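Local structure of chitinase (Thermococcus chitonophagus, 5XSW) at the interface of chains A and B. The protein hydrolyses chitin, probably as an endochitinase; this chain is the carboxy-terminal part of a longer archaeal enzyme. Residues are numbered along the deposited sequence; one frame, centred on the assembly and turned at random. Chains: chain A/B, Chitinase.

Contact 1: the interface of chains A and B. Residues chain A 259, 339-341, 480; chain B 247, 253-255.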
loop_
_atom_site.group_PDB
_atom_site.type_symbol
_atom_site.label_atom_id
_atom_site.label_comp_id
_atom_site.label_asym_id
_atom_site.label_seq_id
_atom_site.Cartn_x
_atom_site.Cartn_y
_atom_site.Cartn_z
ATOM N N GLN A 259 3.323 -0.497 -1.140
ATOM C CA GLN A 259 3.503 0.589 -2.123
ATOM C C GLN A 259 5.005 0.934 -2.363
ATOM O O GLN A 259 5.470 1.112 -3.520
ATOM C CB GLN A 259 2.716 1.804 -1.618
ATOM C CG GLN A 259 2.892 3.093 -2.403
ATOM C CD GLN A 259 2.132 4.218 -1.730
ATOM O OE1 GLN A 259 1.192 4.772 -2.300
ATOM N NE2 GLN A 259 2.466 4.478 -0.490
ATOM N N GLY A 339 -0.396 10.566 5.641
ATOM C CA GLY A 339 -0.337 10.073 4.274
ATOM C C GLY A 339 -0.074 11.203 3.252
ATOM O O GLY A 339 -0.283 12.390 3.536
ATOM N N VAL A 340 0.342 10.856 2.056
ATOM C CA VAL A 340 0.626 11.901 1.047
ATOM C C VAL A 340 -0.644 12.547 0.492
ATOM O O VAL A 340 -0.589 13.672 -0.068
ATOM C CB VAL A 340 1.481 11.338 -0.124
ATOM C CG1 VAL A 340 2.828 10.843 0.384
ATOM C CG2 VAL A 340 0.737 10.200 -0.873
ATOM N N GLY A 341 -1.793 11.854 0.615
ATOM C CA GLY A 341 -3.090 12.465 0.246
ATOM C C GLY A 341 -3.346 13.671 1.140
ATOM O O GLY A 341 -3.771 14.756 0.697
ATOM N N HIS A 480 0.292 7.449 -9.979
ATOM C CA HIS A 480 0.170 8.238 -8.769
ATOM C C HIS A 480 0.888 9.610 -8.897
ATOM O O HIS A 480 0.329 10.662 -8.613
ATOM C CB HIS A 480 0.784 7.490 -7.580
ATOM C CG HIS A 480 0.459 8.125 -6.272
ATOM N ND1 HIS A 480 1.276 8.027 -5.168
ATOM C CD2 HIS A 480 -0.635 8.811 -5.876
ATOM C CE1 HIS A 480 0.715 8.662 -4.153
ATOM N NE2 HIS A 480 -0.432 9.180 -4.569
ATOM N N ASP B 247 -8.301 11.525 -0.776
ATOM C CA ASP B 247 -8.615 10.163 -0.229
ATOM C C ASP B 247 -10.131 9.906 -0.154
ATOM O O ASP B 247 -10.557 8.844 0.317
ATOM C CB ASP B 247 -8.017 10.011 1.182
ATOM C CG ASP B 247 -6.496 10.037 1.162
ATOM O OD1 ASP B 247 -5.917 9.831 0.100
ATOM O OD2 ASP B 247 -5.905 10.282 2.217
ATOM N N GLU B 253 -6.257 5.692 1.627
ATOM C CA GLU B 253 -4.960 6.258 1.266
ATOM C C GLU B 253 -4.286 5.523 0.148
ATOM O O GLU B 253 -4.670 4.399 -0.170
ATOM C CB GLU B 253 -4.047 6.274 2.488
ATOM C CG GLU B 253 -4.609 7.198 3.586
ATOM C CD GLU B 253 -3.617 7.246 4.785
ATOM O OE1 GLU B 253 -2.404 7.196 4.563
ATOM O OE2 GLU B 253 -4.062 7.332 5.911
ATOM N N SER B 254 -3.262 6.141 -0.450
ATOM C CA SER B 254 -2.726 5.548 -1.651
ATOM C C SER B 254 -1.995 4.240 -1.356
ATOM O O SER B 254 -1.946 3.370 -2.235
ATOM C CB SER B 254 -1.812 6.554 -2.410
ATOM O OG SER B 254 -0.671 6.795 -1.661
ATOM N N GLY B 255 -1.383 4.076 -0.179
ATOM C CA GLY B 255 -0.683 2.839 0.086
ATOM C C GLY B 255 -1.686 1.634 0.157
ATOM O O GLY B 255 -1.446 0.599 -0.427
#
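At the first turn of helix 254-263 in chain B, B:Ser254 meets A:Gln259 from the middle of the same helix in chain A, an interface helix that packs against its own copy. The serine hydroxyl OG gives a hydrogen bond of 2.8 Å to the amide oxygen OE1 of A:Gln259. It arrives in the plane of the carbonyl and on a lone pair, at 136° to the C=O. OG is set between the backbone N and the carbonyl carbon (chi1 68°), which turns it toward chain A. A:Gln259 reaches over extended, and its amide lies against the backbone of B:Gly255, with CD 3.6 Å from CA. An alanine in place of A:Gln259 would probably leave the hydroxyl of B:Ser254 without its acceptor and open a gap over B:Gly255. Roughly at right angles to this bond, CE1 of the A:His480 imidazole sits 3.7 Å from CB of B:Ser254, while CG2 of A:Val340 comes within 3.8 Å of OG. That same methyl lies at the edge of the histidine ring, in its plane, and may help limit the turning of the ring. Farther along, the B:Glu253 carboxylate oxygen OE1 approaches CA of A:Gly339 at 3.6 Å, and B:Asp247 brushes A:Gly341. Chain B thus presents a helix start and the loop before it to helix 254-263 of chain A, the loop residue A:Gly339 with the start of helix 340-346, and the C-terminal helix 475-482.

Contact 2: the interface of chains A and B. Residues chain A 255-256, 258-259, 262-263, 476; chain B 255, 258-259, 262, 476.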
loop_
_atom_site.group_PDB
_atom_site.type_symbol
_atom_site.label_atom_id
_atom_site.label_comp_id
_atom_site.label_asym_id
_atom_site.label_seq_id
_atom_site.Cartn_x
_atom_site.Cartn_y
_atom_site.Cartn_z
ATOM N N GLY A 255 0.131 -1.654 3.899
ATOM C CA GLY A 255 -0.242 -1.006 2.636
ATOM C C GLY A 255 0.934 -0.101 2.157
ATOM O O GLY A 255 1.367 -0.161 1.004
ATOM N N ASN A 256 1.449 0.727 3.053
ATOM C CA ASN A 256 2.609 1.599 2.721
ATOM C C ASN A 256 3.837 0.786 2.329
ATOM O O ASN A 256 4.533 1.110 1.356
ATOM C CB ASN A 256 2.921 2.510 3.906
ATOM C CG ASN A 256 4.107 3.478 3.607
ATOM O OD1 ASN A 256 5.212 3.203 4.023
ATOM N ND2 ASN A 256 3.854 4.597 2.919
ATOM N N ASN A 258 3.788 -2.270 0.983
ATOM C CA ASN A 258 3.473 -2.780 -0.349
ATOM C C ASN A 258 3.732 -1.708 -1.436
ATOM O O ASN A 258 4.275 -1.973 -2.503
ATOM C CB ASN A 258 1.977 -3.223 -0.382
ATOM C CG ASN A 258 1.539 -3.786 -1.759
ATOM O OD1 ASN A 258 1.301 -3.041 -2.720
ATOM N ND2 ASN A 258 1.410 -5.095 -1.838
ATOM N N GLN A 259 3.323 -0.497 -1.140
ATOM C CA GLN A 259 3.503 0.589 -2.123
ATOM C C GLN A 259 5.005 0.934 -2.363
ATOM O O GLN A 259 5.470 1.112 -3.520
ATOM C CB GLN A 259 2.716 1.804 -1.618
ATOM C CG GLN A 259 2.892 3.093 -2.403
ATOM C CD GLN A 259 2.132 4.218 -1.730
ATOM O OE1 GLN A 259 1.192 4.772 -2.300
ATOM N NE2 GLN A 259 2.466 4.478 -0.490
ATOM N N ALA A 262 6.537 -1.589 -4.487
ATOM C CA ALA A 262 6.188 -1.395 -5.913
ATOM C C ALA A 262 7.031 -0.259 -6.553
ATOM O O ALA A 262 7.479 -0.349 -7.691
ATOM C CB ALA A 262 4.667 -1.051 -6.071
ATOM N N TYR A 263 7.250 0.797 -5.786
ATOM C CA TYR A 263 7.946 1.986 -6.320
ATOM C C TYR A 263 9.439 1.729 -6.475
ATOM O O TYR A 263 10.132 2.372 -7.286
ATOM C CB TYR A 263 7.752 3.197 -5.405
ATOM C CG TYR A 263 6.359 3.765 -5.321
ATOM C CD1 TYR A 263 5.349 3.351 -6.174
ATOM C CD2 TYR A 263 6.058 4.724 -4.343
ATOM C CE1 TYR A 263 4.047 3.876 -6.070
ATOM C CE2 TYR A 263 4.797 5.281 -4.255
ATOM C CZ TYR A 263 3.800 4.855 -5.125
ATOM O OH TYR A 263 2.569 5.427 -4.986
ATOM N N ASP A 476 2.437 1.712 -10.783
ATOM C CA ASP A 476 1.772 2.433 -9.696
ATOM C C ASP A 476 2.390 3.868 -9.542
ATOM O O ASP A 476 1.691 4.801 -9.342
ATOM C CB ASP A 476 1.927 1.690 -8.345
ATOM C CG ASP A 476 1.148 0.318 -8.315
ATOM O OD1 ASP A 476 0.158 0.256 -9.037
ATOM O OD2 ASP A 476 1.566 -0.639 -7.609
ATOM N N GLY B 255 -1.383 4.076 -0.179
ATOM C CA GLY B 255 -0.683 2.839 0.086
ATOM C C GLY B 255 -1.686 1.634 0.157
ATOM O O GLY B 255 -1.446 0.599 -0.427
ATOM N N ASN B 258 -2.863 0.913 -3.351
ATOM C CA ASN B 258 -1.790 0.165 -4.063
ATOM C C ASN B 258 -1.829 -1.341 -3.715
ATOM O O ASN B 258 -1.702 -2.228 -4.561
ATOM C CB ASN B 258 -0.422 0.735 -3.632
ATOM C CG ASN B 258 0.738 0.201 -4.475
ATOM O OD1 ASN B 258 1.234 0.896 -5.346
ATOM N ND2 ASN B 258 1.166 -1.036 -4.205
ATOM N N GLN B 259 -1.995 -1.590 -2.430
ATOM C CA GLN B 259 -2.026 -2.958 -1.943
ATOM C C GLN B 259 -3.232 -3.744 -2.496
ATOM O O GLN B 259 -3.086 -4.925 -2.893
ATOM C CB GLN B 259 -2.040 -2.912 -0.439
ATOM C CG GLN B 259 -2.003 -4.242 0.234
ATOM C CD GLN B 259 -2.046 -4.114 1.729
ATOM O OE1 GLN B 259 -1.156 -4.615 2.410
ATOM N NE2 GLN B 259 -3.001 -3.379 2.242
ATOM N N ALA B 262 -2.698 -4.708 -5.968
ATOM C CA ALA B 262 -1.766 -5.825 -6.057
ATOM C C ALA B 262 -2.507 -7.145 -5.743
ATOM O O ALA B 262 -2.296 -8.171 -6.366
ATOM C CB ALA B 262 -0.650 -5.674 -5.082
ATOM N N ASP B 476 2.709 -10.350 -3.359
ATOM C CA ASP B 476 2.580 -9.660 -2.077
ATOM C C ASP B 476 1.558 -10.403 -1.167
ATOM O O ASP B 476 1.757 -10.559 0.018
ATOM C CB ASP B 476 2.064 -8.208 -2.265
ATOM C CG ASP B 476 3.129 -7.263 -2.956
ATOM O OD1 ASP B 476 4.310 -7.492 -2.747
ATOM O OD2 ASP B 476 2.739 -6.337 -3.655
HETATM O O HOH W 1 4.180 -4.348 -4.181
HETATM O O HOH W 2 -0.197 -2.394 -6.875
HETATM O O HOH W 3 0.384 3.891 -5.551
#
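B:Asn258 and A:Asn258 meet tip to tip where helix 254-263 of this chitinase packs on its two-fold copy. The side chain of B:Asn258 leaves its helix with CG anti to the backbone N (chi1 -170°), pointing into chain A. Its CB rests 3.9 Å from CB of A:Gln259. One atom on, CG lies 3.7 Å from CA of A:Gln259. At the tip, the amide nitrogen ND2 donates to OD1 of A:Asn258 over a short 2.5 Å. The acceptor lies close to the plane of the donor amide and the approach is nearly along the C=O axis, but the bond is bent, 128° at the hydrogen, with the two amides turned 66° apart. The other branch of B:Asn258, OD1, lies 2.8 Å from the carboxylate oxygen OD2 of A:Asp476. As modelled, two acceptors face each other there, so this pair is doubtful. OD1 of B:Asn258 also contacts water 3 at 3.1 Å, and that water is held by the phenol OH of A:Tyr263. In the exchanged arrangement, ND2 of A:Asn258 is crowded against OD2 of B:Asp476, but its hydrogens are not aimed at that oxygen, so the pair is too doubtful to count as a hydrogen bond. Water joins each aspartate to the opposite helix instead: water 2 lies 2.6 Å from OD2 of A:Asp476 and also contacts the backbone O of B:Asn258, while water 1 lies 2.9 Å from the backbone O of A:Asn258 and also contacts OD2 of B:Asp476.

Contact 1 and contact 2 lie about 10 Å apart, measured between the centres of their C-alpha atoms, and they share A:Gln259 and B:Gly255. Contact 2 lies at the two-fold, where the paired helices 254-263 cross; contact 1 lies farther out, toward the start of that helix in chain B, and its twin with the chains exchanged lies on the opposite side. Helix 475-482 of chain A takes part in both. The two patches therefore belong to one two-fold symmetric seam of the deposited pair, although the structure alone does not show that the enzyme pairs this way in solution.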